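Local structure of toll-like receptor 13 (Mus musculus, 4Z0C) at residues T119-K123 and D124-P128; S143-S146 and G147-A151; L184-G188 and N189-E193; L194-S197 and A198-L201; N242-A245 and K246-Q249. The protein recognises a single-stranded segment of bacterial 23S rRNA through its leucine-rich-repeat ectodomain and triggers MYD88-dependent inflammatory signalling. All coordinates share one frame; numbering follows the deposited sequence.

Contact 1: residues T119-K123 and D124-P128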
loop_
_atom_site.group_PDB
_atom_site.type_symbol
_atom_site.label_atom_id
_atom_site.label_comp_id
_atom_site.label_asym_id
_atom_site.label_seq_id
_atom_site.Cartn_x
_atom_site.Cartn_y
_atom_site.Cartn_z
ATOM N N THR A 119 25.504 39.544 5.732
ATOM C CA THR A 119 26.534 39.902 6.715
ATOM C C THR A 119 26.276 41.282 7.305
ATOM O O THR A 119 26.561 41.518 8.478
ATOM C CB THR A 119 27.954 39.901 6.116
ATOM O OG1 THR A 119 27.989 40.755 4.972
ATOM C CG2 THR A 119 28.377 38.500 5.706
ATOM N N HIS A 120 25.727 42.190 6.497
ATOM C CA HIS A 120 25.502 43.575 6.933
ATOM C C HIS A 120 24.189 44.165 6.447
ATOM O O HIS A 120 23.678 43.815 5.381
ATOM C CB HIS A 120 26.643 44.486 6.471
ATOM C CG HIS A 120 27.964 44.170 7.094
ATOM N ND1 HIS A 120 28.875 43.309 6.520
ATOM C CD2 HIS A 120 28.538 44.609 8.241
ATOM C CE1 HIS A 120 29.946 43.227 7.287
ATOM N NE2 HIS A 120 29.768 44.008 8.339
ATOM N N ILE A 121 23.666 45.105 7.224
ATOM C CA ILE A 121 22.467 45.829 6.837
ATOM C C ILE A 121 22.787 47.306 6.949
ATOM O O ILE A 121 23.271 47.763 7.988
ATOM C CB ILE A 121 21.290 45.524 7.769
ATOM C CG1 ILE A 121 20.986 44.019 7.796
ATOM C CG2 ILE A 121 20.069 46.319 7.340
ATOM C CD1 ILE A 121 19.729 43.667 8.567
ATOM N N HIS A 122 22.534 48.055 5.881
ATOM C CA HIS A 122 22.836 49.473 5.892
ATOM C C HIS A 122 22.040 50.165 6.990
ATOM O O HIS A 122 20.874 49.826 7.233
ATOM C CB HIS A 122 22.558 50.138 4.544
ATOM C CG HIS A 122 23.024 51.560 4.487
ATOM N ND1 HIS A 122 22.232 52.619 4.868
ATOM C CD2 HIS A 122 24.219 52.091 4.130
ATOM C CE1 HIS A 122 22.912 53.746 4.732
ATOM N NE2 HIS A 122 24.121 53.449 4.290
ATOM N N LYS A 123 22.698 51.109 7.658
ATOM C CA LYS A 123 22.126 51.864 8.765
ATOM C C LYS A 123 20.708 52.367 8.500
ATOM O O LYS A 123 19.870 52.388 9.402
ATOM C CB LYS A 123 23.021 53.067 9.062
ATOM C CG LYS A 123 22.808 53.680 10.429
ATOM C CD LYS A 123 23.797 54.821 10.685
ATOM C CE LYS A 123 23.956 55.704 9.457
ATOM N NZ LYS A 123 23.117 56.936 9.546
ATOM N N ASP A 124 20.443 52.768 7.263
ATOM C CA ASP A 124 19.159 53.381 6.920
ATOM C C ASP A 124 18.254 52.486 6.093
ATOM O O ASP A 124 17.275 52.966 5.512
ATOM C CB ASP A 124 19.369 54.689 6.166
ATOM C CG ASP A 124 20.139 55.704 6.974
ATOM O OD1 ASP A 124 19.729 55.976 8.126
ATOM O OD2 ASP A 124 21.158 56.216 6.460
ATOM N N ALA A 125 18.582 51.197 6.019
ATOM C CA ALA A 125 17.799 50.288 5.191
ATOM C C ALA A 125 16.329 50.265 5.611
ATOM O O ALA A 125 15.455 50.309 4.767
ATOM C CB ALA A 125 18.394 48.910 5.203
ATOM N N PHE A 126 16.064 50.270 6.915
ATOM C CA PHE A 126 14.707 50.049 7.435
ATOM C C PHE A 126 13.896 51.306 7.791
ATOM O O PHE A 126 12.781 51.196 8.311
ATOM C CB PHE A 126 14.762 49.091 8.644
ATOM C CG PHE A 126 15.337 47.750 8.321
ATOM C CD1 PHE A 126 15.084 47.150 7.089
ATOM C CD2 PHE A 126 16.145 47.089 9.230
ATOM C CE1 PHE A 126 15.612 45.906 6.784
ATOM C CE2 PHE A 126 16.681 45.841 8.928
ATOM C CZ PHE A 126 16.413 45.254 7.704
ATOM N N THR A 127 14.455 52.487 7.526
ATOM C CA THR A 127 13.763 53.763 7.788
ATOM C C THR A 127 12.301 53.903 7.302
ATOM O O THR A 127 11.449 54.374 8.066
ATOM C CB THR A 127 14.594 54.974 7.289
ATOM O OG1 THR A 127 15.887 54.956 7.915
ATOM C CG2 THR A 127 13.897 56.270 7.647
ATOM N N PRO A 128 11.990 53.470 6.059
ATOM C CA PRO A 128 10.574 53.564 5.659
ATOM C C PRO A 128 9.652 52.592 6.415
ATOM O O PRO A 128 8.434 52.740 6.334
ATOM C CB PRO A 128 10.594 53.194 4.168
ATOM C CG PRO A 128 12.005 53.323 3.736
ATOM C CD PRO A 128 12.844 53.025 4.940
HETATM O O HOH W 1 17.386 50.994 8.866
#

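Contact 2: residues S143-S146 and G147-A151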
loop_
_atom_site.group_PDB
_atom_site.type_symbol
_atom_site.label_atom_id
_atom_site.label_comp_id
_atom_site.label_asym_id
_atom_site.label_seq_id
_atom_site.Cartn_x
_atom_site.Cartn_y
_atom_site.Cartn_z
ATOM N N SER A 143 27.838 38.192 12.024
ATOM C CA SER A 143 28.667 38.102 13.221
ATOM C C SER A 143 28.774 39.452 13.958
ATOM O O SER A 143 29.033 39.501 15.158
ATOM C CB SER A 143 30.051 37.574 12.845
ATOM O OG SER A 143 30.520 38.203 11.668
ATOM N N ASP A 144 28.537 40.533 13.224
ATOM C CA ASP A 144 28.568 41.886 13.756
ATOM C C ASP A 144 27.184 42.312 14.242
ATOM O O ASP A 144 26.356 42.786 13.468
ATOM C CB ASP A 144 29.084 42.856 12.686
ATOM C CG ASP A 144 29.232 44.300 13.193
ATOM O OD1 ASP A 144 29.102 44.558 14.417
ATOM O OD2 ASP A 144 29.485 45.181 12.340
ATOM N N PHE A 145 26.945 42.137 15.533
ATOM C CA PHE A 145 25.673 42.495 16.142
ATOM C C PHE A 145 25.455 44.021 16.238
ATOM O O PHE A 145 24.318 44.495 16.089
ATOM C CB PHE A 145 25.577 41.838 17.518
ATOM C CG PHE A 145 24.256 42.022 18.200
ATOM C CD1 PHE A 145 23.075 41.750 17.539
ATOM C CD2 PHE A 145 24.200 42.424 19.523
ATOM C CE1 PHE A 145 21.856 41.899 18.175
ATOM C CE2 PHE A 145 22.986 42.574 20.162
ATOM C CZ PHE A 145 21.810 42.304 19.484
ATOM N N SER A 146 26.535 44.786 16.431
ATOM C CA SER A 146 26.431 46.262 16.491
ATOM C C SER A 146 25.749 46.816 15.264
ATOM O O SER A 146 24.865 47.660 15.373
ATOM C CB SER A 146 27.801 46.940 16.651
ATOM O OG SER A 146 28.393 46.634 17.907
ATOM N N GLY A 147 26.157 46.327 14.098
ATOM C CA GLY A 147 25.572 46.750 12.835
ATOM C C GLY A 147 24.084 46.464 12.711
ATOM O O GLY A 147 23.350 47.251 12.132
ATOM N N ILE A 148 23.642 45.321 13.224
ATOM C CA ILE A 148 22.219 44.995 13.214
ATOM C C ILE A 148 21.462 45.959 14.121
ATOM O O ILE A 148 20.405 46.458 13.755
ATOM C CB ILE A 148 21.939 43.535 13.667
ATOM C CG1 ILE A 148 22.687 42.544 12.779
ATOM C CG2 ILE A 148 20.438 43.254 13.623
ATOM C CD1 ILE A 148 22.253 42.614 11.339
ATOM N N LEU A 149 22.006 46.219 15.307
ATOM C CA LEU A 149 21.404 47.181 16.232
ATOM C C LEU A 149 21.277 48.580 15.632
ATOM O O LEU A 149 20.270 49.255 15.836
ATOM C CB LEU A 149 22.169 47.230 17.553
ATOM C CG LEU A 149 21.838 46.122 18.548
ATOM C CD1 LEU A 149 22.795 46.168 19.717
ATOM C CD2 LEU A 149 20.408 46.267 19.031
ATOM N N GLU A 150 22.291 49.012 14.890
ATOM C CA GLU A 150 22.214 50.284 14.175
ATOM C C GLU A 150 21.043 50.297 13.219
ATOM O O GLU A 150 20.364 51.313 13.061
ATOM C CB GLU A 150 23.503 50.544 13.392
ATOM C CG GLU A 150 24.672 51.048 14.235
ATOM C CD GLU A 150 24.470 52.478 14.716
ATOM O OE1 GLU A 150 24.347 52.690 15.941
ATOM O OE2 GLU A 150 24.443 53.394 13.860
ATOM N N ALA A 151 20.806 49.157 12.583
ATOM C CA ALA A 151 19.805 49.081 11.523
ATOM C C ALA A 151 18.393 48.956 12.069
ATOM O O ALA A 151 17.438 49.338 11.406
ATOM C CB ALA A 151 20.120 47.944 10.567
#

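Contact 3: residues L184-G188 and N189-E193. With NAG (2-acetamido-2-deoxy-beta-D-glucopyranose), chain F.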
loop_
_atom_site.group_PDB
_atom_site.type_symbol
_atom_site.label_atom_id
_atom_site.label_comp_id
_atom_site.label_asym_id
_atom_site.label_seq_id
_atom_site.Cartn_x
_atom_site.Cartn_y
_atom_site.Cartn_z
ATOM N N LEU A 184 13.117 38.198 21.492
ATOM C CA LEU A 184 14.444 38.263 20.915
ATOM C C LEU A 184 15.094 36.884 20.993
ATOM O O LEU A 184 15.023 36.215 22.016
ATOM C CB LEU A 184 15.282 39.295 21.671
ATOM C CG LEU A 184 16.751 39.470 21.291
ATOM C CD1 LEU A 184 16.888 40.021 19.879
ATOM C CD2 LEU A 184 17.446 40.363 22.311
ATOM N N SER A 185 15.723 36.453 19.910
ATOM C CA SER A 185 16.342 35.147 19.915
ATOM C C SER A 185 17.760 35.131 19.368
ATOM O O SER A 185 18.007 35.615 18.267
ATOM C CB SER A 185 15.474 34.145 19.142
ATOM O OG SER A 185 16.131 32.893 19.073
ATOM N N PHE A 186 18.684 34.563 20.144
ATOM C CA PHE A 186 20.055 34.306 19.686
ATOM C C PHE A 186 20.334 32.802 19.525
ATOM O O PHE A 186 21.491 32.372 19.559
ATOM C CB PHE A 186 21.077 34.874 20.680
ATOM C CG PHE A 186 21.043 36.359 20.797
ATOM C CD1 PHE A 186 21.720 37.158 19.880
ATOM C CD2 PHE A 186 20.328 36.963 21.818
ATOM C CE1 PHE A 186 21.681 38.542 19.976
ATOM C CE2 PHE A 186 20.281 38.343 21.916
ATOM C CZ PHE A 186 20.959 39.130 20.990
ATOM N N GLU A 187 19.282 32.005 19.382
ATOM C CA GLU A 187 19.439 30.558 19.292
ATOM C C GLU A 187 20.426 30.163 18.193
ATOM O O GLU A 187 20.376 30.675 17.083
ATOM C CB GLU A 187 18.082 29.886 19.042
ATOM C CG GLU A 187 18.165 28.392 18.803
ATOM C CD GLU A 187 16.864 27.804 18.280
ATOM O OE1 GLU A 187 15.791 28.351 18.622
ATOM O OE2 GLU A 187 16.914 26.783 17.545
ATOM N N GLY A 188 21.339 29.260 18.516
ATOM C CA GLY A 188 22.204 28.676 17.512
ATOM C C GLY A 188 23.257 29.629 16.997
ATOM O O GLY A 188 23.706 29.528 15.861
ATOM N N ASN A 189 23.674 30.546 17.851
ATOM C CA ASN A 189 24.820 31.382 17.542
ATOM C C ASN A 189 26.043 30.869 18.287
ATOM O O ASN A 189 26.108 29.698 18.673
ATOM C CB ASN A 189 24.537 32.826 17.920
ATOM C CG ASN A 189 23.711 33.531 16.892
ATOM O OD1 ASN A 189 24.246 34.204 16.021
ATOM N ND2 ASN A 189 22.395 33.391 16.985
ATOM N N LYS A 190 27.006 31.747 18.512
ATOM C CA LYS A 190 28.212 31.341 19.217
ATOM C C LYS A 190 28.595 32.350 20.299
ATOM O O LYS A 190 29.756 32.735 20.428
ATOM C CB LYS A 190 29.355 31.061 18.233
ATOM C CG LYS A 190 29.128 31.628 16.856
ATOM C CD LYS A 190 29.584 30.663 15.791
ATOM C CE LYS A 190 31.087 30.512 15.830
ATOM N NZ LYS A 190 31.797 31.735 15.349
ATOM N N LEU A 191 27.584 32.773 21.056
ATOM C CA LEU A 191 27.730 33.759 22.125
ATOM C C LEU A 191 28.733 33.367 23.192
ATOM O O LEU A 191 28.671 32.259 23.721
ATOM C CB LEU A 191 26.390 33.997 22.816
ATOM C CG LEU A 191 25.362 34.807 22.042
ATOM C CD1 LEU A 191 24.058 34.852 22.824
ATOM C CD2 LEU A 191 25.901 36.198 21.796
ATOM N N ARG A 192 29.620 34.301 23.534
ATOM C CA ARG A 192 30.576 34.105 24.620
ATOM C C ARG A 192 30.090 34.843 25.850
ATOM O O ARG A 192 30.609 34.641 26.937
ATOM C CB ARG A 192 31.962 34.624 24.239
ATOM C CG ARG A 192 32.612 33.916 23.069
ATOM C CD ARG A 192 33.594 32.843 23.507
ATOM N NE ARG A 192 34.174 32.164 22.350
ATOM C CZ ARG A 192 35.242 32.594 21.684
ATOM N NH1 ARG A 192 35.696 31.914 20.641
ATOM N NH2 ARG A 192 35.851 33.713 22.054
ATOM N N GLU A 193 29.074 35.685 25.682
ATOM C CA GLU A 193 28.599 36.509 26.792
ATOM C C GLU A 193 27.082 36.677 26.773
ATOM O O GLU A 193 26.444 36.585 25.727
ATOM C CB GLU A 193 29.254 37.898 26.730
ATOM C CG GLU A 193 28.427 38.906 25.927
ATOM C CD GLU A 193 29.206 40.127 25.470
ATOM O OE1 GLU A 193 30.079 39.984 24.585
ATOM O OE2 GLU A 193 28.924 41.237 25.974
HETATM C C1 NAG F . 14.023 26.722 23.779
HETATM C C2 NAG F . 12.593 26.204 23.707
HETATM C C3 NAG F . 12.515 24.842 23.015
HETATM C C4 NAG F . 13.286 24.887 21.708
HETATM C C5 NAG F . 14.715 25.265 22.081
HETATM C C6 NAG F . 15.717 25.134 20.948
HETATM C C7 NAG F . 10.949 26.746 25.336
HETATM C C8 NAG F . 10.354 26.550 26.698
HETATM N N2 NAG F . 12.075 26.109 25.055
HETATM O O3 NAG F . 11.177 24.466 22.800
HETATM O O4 NAG F . 13.190 23.652 21.041
HETATM O O5 NAG F . 14.648 26.601 22.514
HETATM O O6 NAG F . 15.080 25.601 19.783
HETATM O O7 NAG F . 10.413 27.461 24.494
#

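Contact 4: residues L194-S197 and A198-L201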
loop_
_atom_site.group_PDB
_atom_site.type_symbol
_atom_site.label_atom_id
_atom_site.label_comp_id
_atom_site.label_asym_id
_atom_site.label_seq_id
_atom_site.Cartn_x
_atom_site.Cartn_y
_atom_site.Cartn_z
ATOM N N LEU A 194 26.513 36.934 27.942
ATOM C CA LEU A 194 25.104 37.283 28.056
ATOM C C LEU A 194 24.953 38.575 28.864
ATOM O O LEU A 194 24.067 38.695 29.708
ATOM C CB LEU A 194 24.305 36.141 28.701
ATOM C CG LEU A 194 23.884 35.008 27.757
ATOM C CD1 LEU A 194 23.204 33.874 28.503
ATOM C CD2 LEU A 194 22.976 35.537 26.666
ATOM N N ASN A 195 25.828 39.537 28.592
ATOM C CA ASN A 195 25.846 40.808 29.312
ATOM C C ASN A 195 25.023 41.874 28.580
ATOM O O ASN A 195 25.485 42.458 27.597
ATOM C CB ASN A 195 27.307 41.265 29.480
ATOM C CG ASN A 195 27.439 42.589 30.213
ATOM O OD1 ASN A 195 26.451 43.163 30.684
ATOM N ND2 ASN A 195 28.671 43.093 30.293
ATOM N N PHE A 196 23.814 42.147 29.062
ATOM C CA PHE A 196 22.946 43.111 28.375
ATOM C C PHE A 196 22.920 44.527 28.989
ATOM O O PHE A 196 21.941 45.241 28.824
ATOM C CB PHE A 196 21.504 42.577 28.278
ATOM C CG PHE A 196 21.309 41.507 27.239
ATOM C CD1 PHE A 196 21.658 40.194 27.497
ATOM C CD2 PHE A 196 20.758 41.812 26.007
ATOM C CE1 PHE A 196 21.465 39.201 26.546
ATOM C CE2 PHE A 196 20.573 40.820 25.044
ATOM C CZ PHE A 196 20.933 39.511 25.324
ATOM N N SER A 197 23.980 44.925 29.690
ATOM C CA SER A 197 24.078 46.268 30.299
ATOM C C SER A 197 23.717 47.421 29.364
ATOM O O SER A 197 22.774 48.169 29.618
ATOM C CB SER A 197 25.498 46.501 30.818
ATOM O OG SER A 197 25.750 45.710 31.966
ATOM N N ALA A 198 24.442 47.530 28.259
ATOM C CA ALA A 198 24.286 48.643 27.330
ATOM C C ALA A 198 23.073 48.520 26.405
ATOM O O ALA A 198 22.883 49.338 25.494
ATOM C CB ALA A 198 25.550 48.802 26.509
ATOM N N LEU A 199 22.257 47.497 26.628
ATOM C CA LEU A 199 21.088 47.272 25.789
ATOM C C LEU A 199 19.812 47.302 26.623
ATOM O O LEU A 199 19.540 46.391 27.377
ATOM C CB LEU A 199 21.221 45.945 25.040
ATOM C CG LEU A 199 20.050 45.638 24.106
ATOM C CD1 LEU A 199 19.922 46.730 23.054
ATOM C CD2 LEU A 199 20.196 44.262 23.454
ATOM N N SER A 200 19.043 48.376 26.533
ATOM C CA SER A 200 17.825 48.456 27.331
ATOM C C SER A 200 16.615 47.906 26.591
ATOM O O SER A 200 16.204 48.446 25.562
ATOM C CB SER A 200 17.562 49.889 27.772
ATOM O OG SER A 200 18.246 50.172 28.979
ATOM N N LEU A 201 16.039 46.838 27.135
ATOM C CA LEU A 201 14.885 46.188 26.525
ATOM C C LEU A 201 13.744 46.119 27.522
ATOM O O LEU A 201 13.412 45.040 28.019
ATOM C CB LEU A 201 15.268 44.788 26.055
ATOM C CG LEU A 201 16.458 44.813 25.099
ATOM C CD1 LEU A 201 16.874 43.425 24.717
ATOM C CD2 LEU A 201 16.071 45.602 23.874
#

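Contact 5: residues N242-A245 and K246-Q249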
loop_
_atom_site.group_PDB
_atom_site.type_symbol
_atom_site.label_atom_id
_atom_site.label_comp_id
_atom_site.label_asym_id
_atom_site.label_seq_id
_atom_site.Cartn_x
_atom_site.Cartn_y
_atom_site.Cartn_z
ATOM N N ASN A 242 26.275 32.492 38.177
ATOM C CA ASN A 242 26.341 33.874 37.715
ATOM C C ASN A 242 25.016 34.384 37.186
ATOM O O ASN A 242 24.917 35.492 36.664
ATOM C CB ASN A 242 27.435 34.025 36.667
ATOM C CG ASN A 242 28.809 33.780 37.240
ATOM O OD1 ASN A 242 28.948 33.498 38.428
ATOM N ND2 ASN A 242 29.831 33.869 36.400
ATOM N N LEU A 243 23.991 33.558 37.323
ATOM C CA LEU A 243 22.633 33.984 37.061
ATOM C C LEU A 243 22.175 34.536 38.396
ATOM O O LEU A 243 22.600 34.072 39.448
ATOM C CB LEU A 243 21.778 32.789 36.646
ATOM C CG LEU A 243 20.861 32.799 35.418
ATOM C CD1 LEU A 243 21.302 33.757 34.320
ATOM C CD2 LEU A 243 20.777 31.380 34.874
ATOM N N SER A 244 21.335 35.546 38.367
ATOM C CA SER A 244 20.879 36.153 39.602
ATOM C C SER A 244 19.358 36.225 39.685
ATOM O O SER A 244 18.718 36.845 38.849
ATOM C CB SER A 244 21.500 37.548 39.748
ATOM O OG SER A 244 20.650 38.401 40.496
ATOM N N ALA A 245 18.788 35.620 40.718
ATOM C CA ALA A 245 17.341 35.645 40.904
ATOM C C ALA A 245 16.772 37.059 41.045
ATOM O O ALA A 245 15.611 37.300 40.726
ATOM C CB ALA A 245 16.960 34.799 42.116
ATOM N N LYS A 246 17.580 37.994 41.528
ATOM C CA LYS A 246 17.120 39.373 41.667
ATOM C C LYS A 246 16.788 39.994 40.328
ATOM O O LYS A 246 15.897 40.839 40.226
ATOM C CB LYS A 246 18.144 40.235 42.414
ATOM C CG LYS A 246 17.767 40.483 43.867
ATOM C CD LYS A 246 17.232 41.912 44.094
ATOM C CE LYS A 246 16.139 42.347 43.083
ATOM N NZ LYS A 246 14.821 41.660 43.269
ATOM N N HIS A 247 17.514 39.585 39.297
ATOM C CA HIS A 247 17.273 40.115 37.966
ATOM C C HIS A 247 16.201 39.347 37.190
ATOM O O HIS A 247 15.944 39.660 36.030
ATOM C CB HIS A 247 18.586 40.160 37.185
ATOM C CG HIS A 247 19.608 41.067 37.794
ATOM N ND1 HIS A 247 20.961 40.812 37.740
ATOM C CD2 HIS A 247 19.472 42.237 38.468
ATOM C CE1 HIS A 247 21.614 41.783 38.359
ATOM N NE2 HIS A 247 20.733 42.662 38.802
ATOM N N LEU A 248 15.577 38.358 37.830
ATOM C CA LEU A 248 14.615 37.481 37.144
ATOM C C LEU A 248 13.303 37.311 37.902
ATOM O O LEU A 248 12.713 36.237 37.880
ATOM C CB LEU A 248 15.236 36.097 36.915
ATOM C CG LEU A 248 16.524 36.121 36.083
ATOM C CD1 LEU A 248 17.323 34.815 36.211
ATOM C CD2 LEU A 248 16.213 36.444 34.621
ATOM N N GLN A 249 12.843 38.355 38.578
ATOM C CA GLN A 249 11.682 38.198 39.447
ATOM C C GLN A 249 10.373 38.123 38.673
ATOM O O GLN A 249 9.343 37.746 39.228
ATOM C CB GLN A 249 11.620 39.300 40.506
ATOM C CG GLN A 249 12.690 39.201 41.581
ATOM C CD GLN A 249 12.494 38.028 42.511
ATOM O OE1 GLN A 249 11.539 37.994 43.290
ATOM N NE2 GLN A 249 13.431 37.084 42.482
#

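Contact 1: residues T119-K123 and D124-P128
The imidazole of H122 meets D124 at its rim: D124 CB lies at the ring edge, in its plane, and the backbone N-H of D124 points to H122 ND1 over 3.0 Å. That bond is nearly straight, although the donor is tilted 34° out of the ring plane. The D124 carboxylate does not stack on the imidazole; their planes stand 53° apart, with OD2 3.5 Å from H122 CE1. The other flat group, the ring of F126, has A125 CB over one face near the rim, while I121 CD1 approaches the ring obliquely, 3.8 Å from F126 CE2. The side chains of I121 and F126 run roughly perpendicular to each other, and I121 CG2 also rests against A125 CB, at 3.8 Å. A chi1 of -173° carries the H122 ring alongside the following peptide, where ND1 can receive the D124 amide. The type I turn from H122 to A125 is closed by A125 N to H122 O, 2.9 Å. K123 runs beside D124 and its NZ makes a long salt bridge to D124 OD2, 3.7 Å. I121 and F126 also pack against helix 145-152, I121 on I148 and A151, F126 on V152. Accepting at ND1 implies that this nitrogen carries no proton in this pose, so H122 is probably neutral, with its proton on NE2.

Contact 2: residues S143-S146 and G147-A151
L149 lies one helical turn beyond F145 and reaches back over its ring. Its CB is 3.5 Å from S146 O, low against the helix backbone. The next atom, CG, sits 3.9 Å above the plane of the F145 ring, displaced toward the rim at CZ. CD1 lies over the same face, lower but farther off centre, 3.6 Å from F145 CE2, in a CH-pi contact 30° from the ring normal. The other branch, CD2, turns to L199 of LRR 7, two repeats on. F145 presents this face because its CG is anti to the backbone N (chi1 -174°), which lays the ring alongside the helix; the ring also meets F186 edge-to-face. Under the side chains, the helix begins with regular bonds, L149 N to F145 O at 3.0 Å and E150 N to S146 O at 2.9 Å. D144 is the N-cap residue, its OD1 taking a weak bond from G147 N at 3.5 Å. The polar ends look elsewhere: S146 OG bonds to D172, and E150 forms a salt bridge with R176. The amphipathic split is thus plain. F145, I148 and L149 give the helix a buried hydrocarbon side, which dispersion and CH-pi contact hold together, while the carboxylate of D144, through a long bond, would add modest electrostatic stabilisation to the positive end of the helix dipole.

Contact 3: residues L184-G188 and N189-E193
F186 and N189 are the two ends of a type II beta turn, which follows immediately on strand 183-185. G188 occupies its third position with a positive phi of 72°, a conformation that glycine adopts easily. The backbone bond closing the turn, N189 N to F186 O, is weak at 3.3 Å and is backed by a better one from the side chain: N189 ND2 donates to the same oxygen, F186 O, over 2.9 Å. That donor stands well above the F186 carbonyl plane, yet the oxygen lies nearly in the plane of the N189 amide, so the N-H is well aimed. Beyond the turn, L191 CD1 comes to F186 CB at 3.7 Å, the two side chains crossing at about a right angle. Before it, S185 OG accepts from E187 N at 3.3 Å in an ST turn. E187 points away from the turn with its chain extended, and both carboxylate oxygens, OE1 and OE2, lie 3.1 Å from O6 of an N-acetylglucosamine belonging to a glycan of the receptor itself. N189 also bonds beyond its own coil, through OD1 to I168 N and through ND2 to L163 O. N212 of the next repeat gives ND2 to F186 O and takes L191 N at OD1. Such linked inward asparagines form the asparagine ladder of leucine-rich repeats, and L184, F186, N189 and L191 match the family's LxxLxLxxNxL consensus.

Contact 4: residues L194-S197 and A198-L201
A198 is the third residue of the type I turn that runs from F196 to L199 and brings these two side chains together. L199 closes this turn by giving its N-H to F196 O, 3.2 Å away. Its side chain then runs beside that of F196, both pointing the same way, and L199 CD2 meets the edge of the phenyl ring 3.6 Å from F196 CD2. The torsion responsible is chi1 of -179°, which turns L199 CG away from its own nitrogen and down beside the ring. L201 points back toward 194-197, its CD1 a looser 4.4 Å from F196 CD2. On the first arm N195 OD1 gathers two bonds from one residue, S197 N at 3.2 Å in an Asx turn and S197 OG at 2.9 Å, the hydroxyl in the carbonyl plane, on a lone pair of N195 OD1. The turn stands on the outer, convex side of LRR 7. Strand 194-195 pairs with strand 220-221 of the next repeat, strand 199-200 pairs in parallel with strand 176-177 of the preceding one, and L199 reaches inward to L149 of helix 145-152.

Contact 5: residues N242-A245 and K246-Q249
S244 and H247 face each other across a single 3-10 turn, with the hydroxyl of S244 set over one face of the imidazole. OG stands 3.6 Å above the ring plane, toward the rim at ND1, so the oxygen approaches the pi face and does not aim at the lone pair or N-H of a ring nitrogen. S244 OG also receives a weak bond from K246 N at 3.3 Å. Y221 of the preceding repeat meets the H247 ring with the two planes at about 60°. On the buried side, L243 and L248 stand nearly square to one another, L243 CG resting 4.1 Å from L248 CD1. L248 CD1 lies also 3.6 Å from S244 O, so the leucine covers a carbonyl whose oxygen takes the amide of H247 at 3.0 Å. Q249 behaves differently, bending back over the turn. Its chain folds at chi2 (-70°), which brings NE2 to A245 O at 2.8 Å in an almost perfectly straight bond of 177°. That oxygen lies in the plane of the Q249 amide. L248 N reaches A245 O too, at 3.1 Å, and the two donors come from opposite faces of the carbonyl plane. NE2 has a further acceptor in N277 O. A245 O is therefore gripped by two donors, which would draw electron density toward the oxygen, and the Q249 amide, with both acceptors on one nitrogen, bridges the short helical turn to the loop at N277.

The five contacts follow one another along the chain without nesting or crossing, each closing a turn of adjacent residues within LRR 4, 5, 7 or 9. Contact 1 packs directly on contact 2, where I121 and F126 meet I148 and A151 of helix 145-152, so LRR 4 is joined to LRR 5. Contact 2 in turn touches both contacts of LRR 7: its F145 meets F186 of contact 3, and L149 meets L199 of contact 4. Contacts 3 and 4 share the interior of that repeat through F186, L184, F196 and L201. Contact 5 stands apart, its nearest atoms about 6 Å from contact 4, farther along the solenoid.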